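Local coordinates for protein arginyl-trna synthetase (Thermus thermophilus, PDB 1IQ0) that probably catalyses the ATP-dependent attachment of L-arginine to its cognate tRNA(Arg), releasing AMP and diphosphate, as a monomeric class I aminoacyl-tRNA synthetase, at residues 114-119 / 182-187; 176-181 / 404-409; 510-515 / 574-579. All blocks are in the same frame, centred on the assembly; numbering follows the deposited sequence.

Interaction 1: 114-119 / 182-187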
loop_
_atom_site.group_PDB
_atom_site.type_symbol
_atom_site.label_atom_id
_atom_site.label_comp_id
_atom_site.label_asym_id
_atom_site.label_seq_id
_atom_site.Cartn_x
_atom_site.Cartn_y
_atom_site.Cartn_z
ATOM N N PRO A 114 6.674 -20.060 -4.727
ATOM C CA PRO A 114 5.537 -20.821 -5.258
ATOM C C PRO A 114 5.652 -22.305 -4.915
ATOM O O PRO A 114 5.690 -23.145 -5.805
ATOM C CB PRO A 114 5.624 -20.558 -6.756
ATOM C CG PRO A 114 7.123 -20.495 -6.985
ATOM C CD PRO A 114 7.618 -19.685 -5.797
ATOM N N ASN A 115 5.677 -22.621 -3.625
ATOM C CA ASN A 115 5.850 -24.004 -3.198
ATOM C C ASN A 115 4.829 -24.521 -2.180
ATOM O O ASN A 115 4.881 -25.686 -1.795
ATOM C CB ASN A 115 7.263 -24.165 -2.631
ATOM C CG ASN A 115 7.440 -23.438 -1.315
ATOM O OD1 ASN A 115 6.919 -22.333 -1.131
ATOM N ND2 ASN A 115 8.180 -24.050 -0.390
ATOM N N LYS A 116 3.909 -23.662 -1.748
ATOM C CA LYS A 116 2.874 -24.038 -0.776
ATOM C C LYS A 116 1.911 -22.867 -0.552
ATOM O O LYS A 116 2.139 -21.771 -1.063
ATOM C CB LYS A 116 3.512 -24.466 0.555
ATOM C CG LYS A 116 4.292 -23.375 1.293
ATOM C CD LYS A 116 5.098 -23.997 2.431
ATOM C CE LYS A 116 5.352 -23.025 3.578
ATOM N NZ LYS A 116 6.119 -21.828 3.181
ATOM N N GLU A 117 0.842 -23.097 0.211
ATOM C CA GLU A 117 -0.162 -22.056 0.463
ATOM C C GLU A 117 0.402 -20.852 1.207
ATOM O O GLU A 117 1.335 -20.979 1.989
ATOM C CB GLU A 117 -1.355 -22.629 1.250
ATOM C CG GLU A 117 -1.072 -22.915 2.723
ATOM C CD GLU A 117 -0.268 -24.192 2.951
ATOM O OE1 GLU A 117 0.169 -24.415 4.101
ATOM O OE2 GLU A 117 -0.077 -24.973 1.992
ATOM N N LEU A 118 -0.176 -19.682 0.968
ATOM C CA LEU A 118 0.272 -18.458 1.634
ATOM C C LEU A 118 -0.052 -18.508 3.125
ATOM O O LEU A 118 -1.030 -19.131 3.533
ATOM C CB LEU A 118 -0.408 -17.229 1.029
ATOM C CG LEU A 118 -0.583 -17.080 -0.485
ATOM C CD1 LEU A 118 -0.728 -15.593 -0.779
ATOM C CD2 LEU A 118 0.593 -17.646 -1.263
ATOM N N HIS A 119 0.778 -17.854 3.932
ATOM C CA HIS A 119 0.577 -17.811 5.373
ATOM C C HIS A 119 0.374 -16.362 5.836
ATOM O O HIS A 119 0.594 -15.427 5.067
ATOM C CB HIS A 119 1.763 -18.467 6.095
ATOM C CG HIS A 119 3.067 -17.754 5.911
ATOM N ND1 HIS A 119 4.249 -18.422 5.665
ATOM C CD2 HIS A 119 3.385 -16.438 5.963
ATOM C CE1 HIS A 119 5.237 -17.548 5.571
ATOM N NE2 HIS A 119 4.738 -16.337 5.748
ATOM N N ARG A 182 1.410 -29.740 2.212
ATOM C CA ARG A 182 1.404 -30.927 3.060
ATOM C C ARG A 182 2.662 -31.758 2.752
ATOM O O ARG A 182 3.358 -32.220 3.662
ATOM C CB ARG A 182 0.123 -31.735 2.806
ATOM C CG ARG A 182 -0.671 -32.033 4.075
ATOM C CD ARG A 182 -2.194 -31.964 3.878
ATOM N NE ARG A 182 -2.659 -32.606 2.651
ATOM C CZ ARG A 182 -2.376 -33.855 2.292
ATOM N NH1 ARG A 182 -1.616 -34.625 3.067
ATOM N NH2 ARG A 182 -2.859 -34.338 1.154
ATOM N N ALA A 183 2.960 -31.920 1.469
ATOM C CA ALA A 183 4.138 -32.663 1.045
ATOM C C ALA A 183 5.386 -31.961 1.579
ATOM O O ALA A 183 6.291 -32.603 2.110
ATOM C CB ALA A 183 4.190 -32.741 -0.477
ATOM N N TYR A 184 5.431 -30.638 1.452
ATOM C CA TYR A 184 6.581 -29.891 1.940
ATOM C C TYR A 184 6.746 -30.146 3.434
ATOM O O TYR A 184 7.852 -30.391 3.911
ATOM C CB TYR A 184 6.393 -28.389 1.697
ATOM C CG TYR A 184 7.533 -27.528 2.208
ATOM C CD1 TYR A 184 8.661 -27.294 1.424
ATOM C CD2 TYR A 184 7.481 -26.946 3.477
ATOM C CE1 TYR A 184 9.708 -26.495 1.886
ATOM C CE2 TYR A 184 8.528 -26.146 3.949
ATOM C CZ TYR A 184 9.635 -25.929 3.142
ATOM O OH TYR A 184 10.675 -25.150 3.590
ATOM N N VAL A 185 5.643 -30.084 4.173
ATOM C CA VAL A 185 5.694 -30.310 5.615
ATOM C C VAL A 185 6.150 -31.725 5.969
ATOM O O VAL A 185 6.895 -31.908 6.929
ATOM C CB VAL A 185 4.318 -30.044 6.291
ATOM C CG1 VAL A 185 4.340 -30.538 7.748
ATOM C CG2 VAL A 185 4.005 -28.548 6.260
ATOM N N ARG A 186 5.709 -32.729 5.213
ATOM C CA ARG A 186 6.138 -34.085 5.526
ATOM C C ARG A 186 7.650 -34.198 5.338
ATOM O O ARG A 186 8.347 -34.760 6.184
ATOM C CB ARG A 186 5.442 -35.132 4.652
ATOM C CG ARG A 186 5.386 -36.474 5.373
ATOM C CD ARG A 186 5.615 -37.684 4.494
ATOM N NE ARG A 186 4.430 -38.070 3.743
ATOM C CZ ARG A 186 4.210 -39.302 3.296
ATOM N NH1 ARG A 186 5.093 -40.261 3.536
ATOM N NH2 ARG A 186 3.114 -39.574 2.600
ATOM N N LEU A 187 8.153 -33.646 4.236
ATOM C CA LEU A 187 9.586 -33.683 3.955
ATOM C C LEU A 187 10.409 -33.140 5.120
ATOM O O LEU A 187 11.386 -33.764 5.539
ATOM C CB LEU A 187 9.915 -32.876 2.691
ATOM C CG LEU A 187 11.414 -32.777 2.354
ATOM C CD1 LEU A 187 11.956 -34.165 2.038
ATOM C CD2 LEU A 187 11.634 -31.839 1.167
#

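Interaction 2: 176-181 / 404-409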
loop_
_atom_site.group_PDB
_atom_site.type_symbol
_atom_site.label_atom_id
_atom_site.label_comp_id
_atom_site.label_asym_id
_atom_site.label_seq_id
_atom_site.Cartn_x
_atom_site.Cartn_y
_atom_site.Cartn_z
ATOM N N TYR A 176 -4.937 -27.069 -4.506
ATOM C CA TYR A 176 -3.618 -27.550 -4.883
ATOM C C TYR A 176 -2.407 -27.102 -4.076
ATOM O O TYR A 176 -1.551 -27.933 -3.762
ATOM C CB TYR A 176 -3.372 -27.304 -6.372
ATOM C CG TYR A 176 -2.269 -28.177 -6.933
ATOM C CD1 TYR A 176 -0.950 -27.727 -6.985
ATOM C CD2 TYR A 176 -2.539 -29.477 -7.377
ATOM C CE1 TYR A 176 0.071 -28.542 -7.462
ATOM C CE2 TYR A 176 -1.527 -30.300 -7.855
ATOM C CZ TYR A 176 -0.224 -29.828 -7.894
ATOM O OH TYR A 176 0.783 -30.637 -8.360
ATOM N N ASP A 177 -2.317 -25.822 -3.721
ATOM C CA ASP A 177 -1.151 -25.389 -2.974
ATOM C C ASP A 177 -1.144 -25.899 -1.542
ATOM O O ASP A 177 -0.090 -25.928 -0.898
ATOM C CB ASP A 177 -0.968 -23.858 -3.050
ATOM C CG ASP A 177 -2.167 -23.076 -2.550
ATOM O OD1 ASP A 177 -3.306 -23.591 -2.601
ATOM O OD2 ASP A 177 -1.955 -21.918 -2.129
ATOM N N HIS A 178 -2.308 -26.312 -1.042
ATOM C CA HIS A 178 -2.385 -26.877 0.305
ATOM C C HIS A 178 -1.861 -28.312 0.225
ATOM O O HIS A 178 -1.202 -28.801 1.137
ATOM C CB HIS A 178 -3.825 -26.878 0.832
ATOM C CG HIS A 178 -4.237 -25.573 1.437
ATOM N ND1 HIS A 178 -4.633 -24.491 0.679
ATOM C CD2 HIS A 178 -4.272 -25.162 2.727
ATOM C CE1 HIS A 178 -4.891 -23.470 1.476
ATOM N NE2 HIS A 178 -4.679 -23.851 2.724
ATOM N N PHE A 179 -2.175 -28.972 -0.882
ATOM C CA PHE A 179 -1.720 -30.332 -1.152
ATOM C C PHE A 179 -0.183 -30.302 -1.223
ATOM O O PHE A 179 0.495 -31.141 -0.625
ATOM C CB PHE A 179 -2.321 -30.798 -2.486
ATOM C CG PHE A 179 -1.679 -32.025 -3.059
ATOM C CD1 PHE A 179 -1.694 -33.232 -2.365
ATOM C CD2 PHE A 179 -1.088 -31.984 -4.318
ATOM C CE1 PHE A 179 -1.133 -34.378 -2.915
ATOM C CE2 PHE A 179 -0.521 -33.125 -4.882
ATOM C CZ PHE A 179 -0.544 -34.329 -4.177
ATOM N N ALA A 180 0.360 -29.311 -1.932
ATOM C CA ALA A 180 1.812 -29.167 -2.060
ATOM C C ALA A 180 2.429 -28.862 -0.703
ATOM O O ALA A 180 3.482 -29.399 -0.354
ATOM C CB ALA A 180 2.150 -28.048 -3.047
ATOM N N GLY A 181 1.771 -27.997 0.065
ATOM C CA GLY A 181 2.285 -27.638 1.376
ATOM C C GLY A 181 2.372 -28.831 2.316
ATOM O O GLY A 181 3.289 -28.930 3.133
ATOM N N SER A 404 -2.711 -20.949 7.468
ATOM C CA SER A 404 -2.737 -20.409 6.118
ATOM C C SER A 404 -3.695 -19.235 6.000
ATOM O O SER A 404 -4.633 -19.095 6.789
ATOM C CB SER A 404 -3.175 -21.480 5.127
ATOM O OG SER A 404 -4.545 -21.779 5.315
ATOM N N VAL A 405 -3.456 -18.403 4.995
ATOM C CA VAL A 405 -4.297 -17.247 4.749
ATOM C C VAL A 405 -5.696 -17.717 4.389
ATOM O O VAL A 405 -6.684 -17.094 4.770
ATOM C CB VAL A 405 -3.729 -16.391 3.597
ATOM C CG1 VAL A 405 -4.740 -15.313 3.189
ATOM C CG2 VAL A 405 -2.421 -15.749 4.034
ATOM N N ASP A 406 -5.783 -18.820 3.653
ATOM C CA ASP A 406 -7.082 -19.343 3.263
ATOM C C ASP A 406 -7.930 -19.709 4.480
ATOM O O ASP A 406 -9.153 -19.571 4.451
ATOM C CB ASP A 406 -6.923 -20.558 2.354
ATOM C CG ASP A 406 -6.391 -20.190 0.985
ATOM O OD1 ASP A 406 -6.638 -19.049 0.533
ATOM O OD2 ASP A 406 -5.741 -21.049 0.357
ATOM N N GLU A 407 -7.279 -20.168 5.547
ATOM C CA GLU A 407 -8.001 -20.525 6.759
ATOM C C GLU A 407 -8.441 -19.265 7.491
ATOM O O GLU A 407 -9.554 -19.208 8.001
ATOM C CB GLU A 407 -7.134 -21.384 7.678
ATOM C CG GLU A 407 -6.824 -22.754 7.103
ATOM C CD GLU A 407 -5.886 -23.553 7.985
ATOM O OE1 GLU A 407 -6.277 -23.884 9.127
ATOM O OE2 GLU A 407 -4.756 -23.843 7.534
ATOM N N VAL A 408 -7.571 -18.259 7.553
ATOM C CA VAL A 408 -7.937 -17.023 8.223
ATOM C C VAL A 408 -9.129 -16.427 7.486
ATOM O O VAL A 408 -10.057 -15.918 8.108
ATOM C CB VAL A 408 -6.774 -16.007 8.247
ATOM C CG1 VAL A 408 -7.255 -14.680 8.829
ATOM C CG2 VAL A 408 -5.626 -16.544 9.101
ATOM N N LEU A 409 -9.117 -16.515 6.157
ATOM C CA LEU A 409 -10.217 -15.995 5.363
ATOM C C LEU A 409 -11.518 -16.727 5.680
ATOM O O LEU A 409 -12.549 -16.092 5.924
ATOM C CB LEU A 409 -9.916 -16.121 3.867
ATOM C CG LEU A 409 -8.902 -15.138 3.275
ATOM C CD1 LEU A 409 -8.664 -15.453 1.803
ATOM C CD2 LEU A 409 -9.424 -13.719 3.435
HETATM O O HOH W 1 -2.922 -19.926 -0.641
#

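Interaction 3: 510-515 / 574-579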
loop_
_atom_site.group_PDB
_atom_site.type_symbol
_atom_site.label_atom_id
_atom_site.label_comp_id
_atom_site.label_asym_id
_atom_site.label_seq_id
_atom_site.Cartn_x
_atom_site.Cartn_y
_atom_site.Cartn_z
ATOM N N LEU A 510 -12.921 17.970 4.283
ATOM C CA LEU A 510 -11.916 18.723 3.541
ATOM C C LEU A 510 -10.507 18.161 3.724
ATOM O O LEU A 510 -9.588 18.572 3.022
ATOM C CB LEU A 510 -11.914 20.203 3.951
ATOM C CG LEU A 510 -13.163 21.066 3.721
ATOM C CD1 LEU A 510 -12.760 22.529 3.792
ATOM C CD2 LEU A 510 -13.777 20.783 2.376
ATOM N N ASP A 511 -10.346 17.225 4.655
ATOM C CA ASP A 511 -9.042 16.626 4.916
ATOM C C ASP A 511 -8.785 15.334 4.153
ATOM O O ASP A 511 -7.691 14.779 4.224
ATOM C CB ASP A 511 -8.870 16.353 6.411
ATOM C CG ASP A 511 -8.872 17.614 7.230
ATOM O OD1 ASP A 511 -8.359 18.638 6.737
ATOM O OD2 ASP A 511 -9.368 17.585 8.371
ATOM N N PHE A 512 -9.786 14.859 3.424
ATOM C CA PHE A 512 -9.658 13.616 2.674
ATOM C C PHE A 512 -8.543 13.584 1.623
ATOM O O PHE A 512 -7.738 12.652 1.587
ATOM C CB PHE A 512 -10.978 13.286 1.989
ATOM C CG PHE A 512 -10.892 12.117 1.050
ATOM C CD1 PHE A 512 -10.608 10.843 1.531
ATOM C CD2 PHE A 512 -11.076 12.294 -0.319
ATOM C CE1 PHE A 512 -10.510 9.762 0.664
ATOM C CE2 PHE A 512 -10.978 11.217 -1.197
ATOM C CZ PHE A 512 -10.695 9.949 -0.703
ATOM N N GLU A 513 -8.511 14.590 0.757
ATOM C CA GLU A 513 -7.509 14.633 -0.293
ATOM C C GLU A 513 -6.088 14.714 0.264
ATOM O O GLU A 513 -5.166 14.119 -0.292
ATOM C CB GLU A 513 -7.810 15.790 -1.260
ATOM C CG GLU A 513 -9.168 15.633 -1.963
ATOM C CD GLU A 513 -9.345 16.550 -3.171
ATOM O OE1 GLU A 513 -9.102 17.771 -3.048
ATOM O OE2 GLU A 513 -9.737 16.046 -4.246
ATOM N N GLU A 514 -5.911 15.424 1.370
ATOM C CA GLU A 514 -4.588 15.533 1.966
ATOM C C GLU A 514 -4.145 14.184 2.526
ATOM O O GLU A 514 -2.964 13.828 2.452
ATOM C CB GLU A 514 -4.582 16.578 3.082
ATOM C CG GLU A 514 -3.199 16.851 3.670
ATOM C CD GLU A 514 -2.187 17.299 2.621
ATOM O OE1 GLU A 514 -2.530 18.167 1.790
ATOM O OE2 GLU A 514 -1.044 16.789 2.633
ATOM N N ALA A 515 -5.087 13.441 3.099
ATOM C CA ALA A 515 -4.768 12.131 3.649
ATOM C C ALA A 515 -4.333 11.214 2.507
ATOM O O ALA A 515 -3.397 10.428 2.651
ATOM C CB ALA A 515 -5.987 11.537 4.365
ATOM N N GLN A 574 -20.709 9.645 2.251
ATOM C CA GLN A 574 -20.803 8.266 1.785
ATOM C C GLN A 574 -19.852 8.041 0.610
ATOM O O GLN A 574 -19.206 7.002 0.519
ATOM C CB GLN A 574 -22.237 7.926 1.370
ATOM C CG GLN A 574 -22.639 8.452 0.014
ATOM C CD GLN A 574 -22.668 7.378 -1.053
ATOM O OE1 GLN A 574 -21.972 6.366 -0.961
ATOM N NE2 GLN A 574 -23.464 7.606 -2.089
ATOM N N ARG A 575 -19.778 9.012 -0.293
ATOM C CA ARG A 575 -18.886 8.907 -1.437
ATOM C C ARG A 575 -17.423 8.901 -0.980
ATOM O O ARG A 575 -16.609 8.153 -1.509
ATOM C CB ARG A 575 -19.116 10.068 -2.404
ATOM C CG ARG A 575 -20.369 9.940 -3.253
ATOM C CD ARG A 575 -20.551 11.189 -4.097
ATOM N NE ARG A 575 -21.674 11.079 -5.025
ATOM C CZ ARG A 575 -22.047 12.048 -5.854
ATOM N NH1 ARG A 575 -21.387 13.201 -5.867
ATOM N NH2 ARG A 575 -23.071 11.864 -6.676
ATOM N N THR A 576 -17.100 9.725 0.010
ATOM C CA THR A 576 -15.730 9.793 0.513
ATOM C C THR A 576 -15.325 8.490 1.205
ATOM O O THR A 576 -14.196 8.021 1.046
ATOM C CB THR A 576 -15.559 10.977 1.487
ATOM O OG1 THR A 576 -15.816 12.198 0.782
ATOM C CG2 THR A 576 -14.145 11.013 2.055
ATOM N N LEU A 577 -16.238 7.906 1.974
ATOM C CA LEU A 577 -15.927 6.650 2.639
ATOM C C LEU A 577 -15.818 5.514 1.617
ATOM O O LEU A 577 -14.949 4.649 1.740
ATOM C CB LEU A 577 -16.987 6.316 3.684
ATOM C CG LEU A 577 -17.007 7.220 4.914
ATOM C CD1 LEU A 577 -18.057 6.709 5.883
ATOM C CD2 LEU A 577 -15.614 7.234 5.581
ATOM N N ALA A 578 -16.690 5.522 0.606
ATOM C CA ALA A 578 -16.672 4.484 -0.430
ATOM C C ALA A 578 -15.364 4.538 -1.215
ATOM O O ALA A 578 -14.733 3.514 -1.454
ATOM C CB ALA A 578 -17.865 4.657 -1.394
ATOM N N THR A 579 -14.968 5.743 -1.614
ATOM C CA THR A 579 -13.732 5.944 -2.362
ATOM C C THR A 579 -12.520 5.583 -1.504
ATOM O O THR A 579 -11.641 4.843 -1.942
ATOM C CB THR A 579 -13.626 7.405 -2.845
ATOM O OG1 THR A 579 -14.665 7.650 -3.801
ATOM C CG2 THR A 579 -12.263 7.676 -3.501
#

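Interaction 1: 114-119 / 182-187
With CG swung opposite its backbone N (chi1 179°), Tyr184 extends its ring from helix 176-189 to meet Asn115 and Lys116, whose own CG atoms both stand between backbone N and carbonyl carbon. The backbones keep their distance, the closest pair being CA of Lys116 and CA of Tyr184 at 7.4 Å, and the side chains fill the space between them. Asn115 leads with its amide nitrogen: ND2 lies 3.7 Å from CE1 of Tyr184 and equally near CD1, the amide and ring planes 82° apart. CD of Lys116 lies 3.9 Å from CD2 of Tyr184, the ring atom across from CD1. Both groups come in at a slant to the ring. The lysine chain then bends at its last torsion, leaving NZ of Lys116 5.5 Å from the ring centroid of Tyr184, a cation-pi attraction that is weak at most.

The polar ends of Tyr184 and Asn115 both reach Gln155 of helix 154-165: the tyrosine hydroxyl bonds its OE1, and ND2 of Asn115 makes a weak hydrogen bond to its backbone O. Asn115 and Lys116 belong to the predicted 'HIGH' region, the class I signature associated with ATP binding. The chemistry is therefore van der Waals contact of an amide and an aliphatic chain with one aromatic ring, so that the start of the signature loop rests against a ring anchored at its far end.

Interaction 2: 176-181 / 404-409
His178, in the first turn of helix 176-189, faces Ser404 at the N-cap of helix 405-423, their CA atoms 8.7 Å apart. Ser404 caps its helix through its side chain, OG accepting from N of Glu407 at 3.2 Å. CG of His178 lies opposite the carbonyl carbon (chi1 -84°), which carries the ring toward this cap. There OG lies in the imidazole plane, at its edge, and makes a weak but nearly straight hydrogen bond (166°) with NE2 of His178 at 3.3 Å; either atom could be the donor. Alongside, the carboxylate of Asp406 is turned only 29° from the ring plane.

A water bridges the two segments, donating to OD2 of Asp177 at 2.7 Å and to OD2 of Asp406 at 3.2 Å. Lys175 forms salt bridges to both aspartates, while OD1 of Asp406 bonds Thr226. Replacing His178 by an alanine would probably leave Ser404 OG without its imidazole partner and open a gap beside Asp406. The contact lies in the class I catalytic domain beside the 'HIGH' loop, whose Glu117 touches Asp177, His178 and Ser404. It joins two helix starts by polar groups, with lysine and water probably offsetting the mutual repulsion of the aspartates.

Interaction 3: 510-515 / 574-579
Three residues make the whole contact: Phe512, near the start of helix 512-522, and Thr576 and Thr579, one turn apart on helix 562-583. Phe512 is buried, and its CG lies opposite the backbone N (chi1 173°), which carries the ring across to the other helix. There CG2 of Thr576 settles over one face, 3.6 Å from CG of Phe512. Measured to the ring centre, CG2 of Thr576 stands 3.9 Å from the Phe512 centroid and 25° off the normal, a CH-pi contact offset toward the CG-CD1 side of the rim. At the far end CZ of Phe512 meets CG2 of Thr579 at 3.9 Å, obliquely, the two side chains running at about a right angle to each other. The ring is thus touched near both ends by methyls.

Both threonines present the methyl because CG2, not OG1, is anti to the backbone N, and their hydroxyls look elsewhere. OG1 of Thr576 bonds back to O of Ser572 in its own helix, while OG1 of Thr579 is hydrogen-bonded to Lys95. The interface between the segments is consequently apolar although two of its three members carry a hydroxyl.

The contact lies in the mainly helical DALR anticodon-binding domain, where it joins helix 512-522 to helix 562-583. Helix 525-544 packs beside it, Leu535 touching Thr576 and Tyr531 touching Ala515. Helix 470-487 receives Leu577 and Ala578 of helix 562-583, and Leu510, just ahead of Phe512, rests on helix 84-92.

Interactions 1 and 2 are two uses of helix 176-189 in the catalytic domain: its first turn meets the start of helix 405-423, and Tyr184, about two turns on, meets the 'HIGH' loop. Their centres lie 9 Å apart, and the backbones join directly, with O of Leu118 probably hydrogen-bonded to N of Val405 at 2.9 Å. Both are partly buried; the one is ring packing with polar atoms bonded to Gln155, the other capping, charge and water. Interaction 3 is the more deeply buried and is apolar, a helix pair of the anticodon-binding domain, its centre about 41 Å from that of interaction 1 and about 35 Å from that of interaction 2.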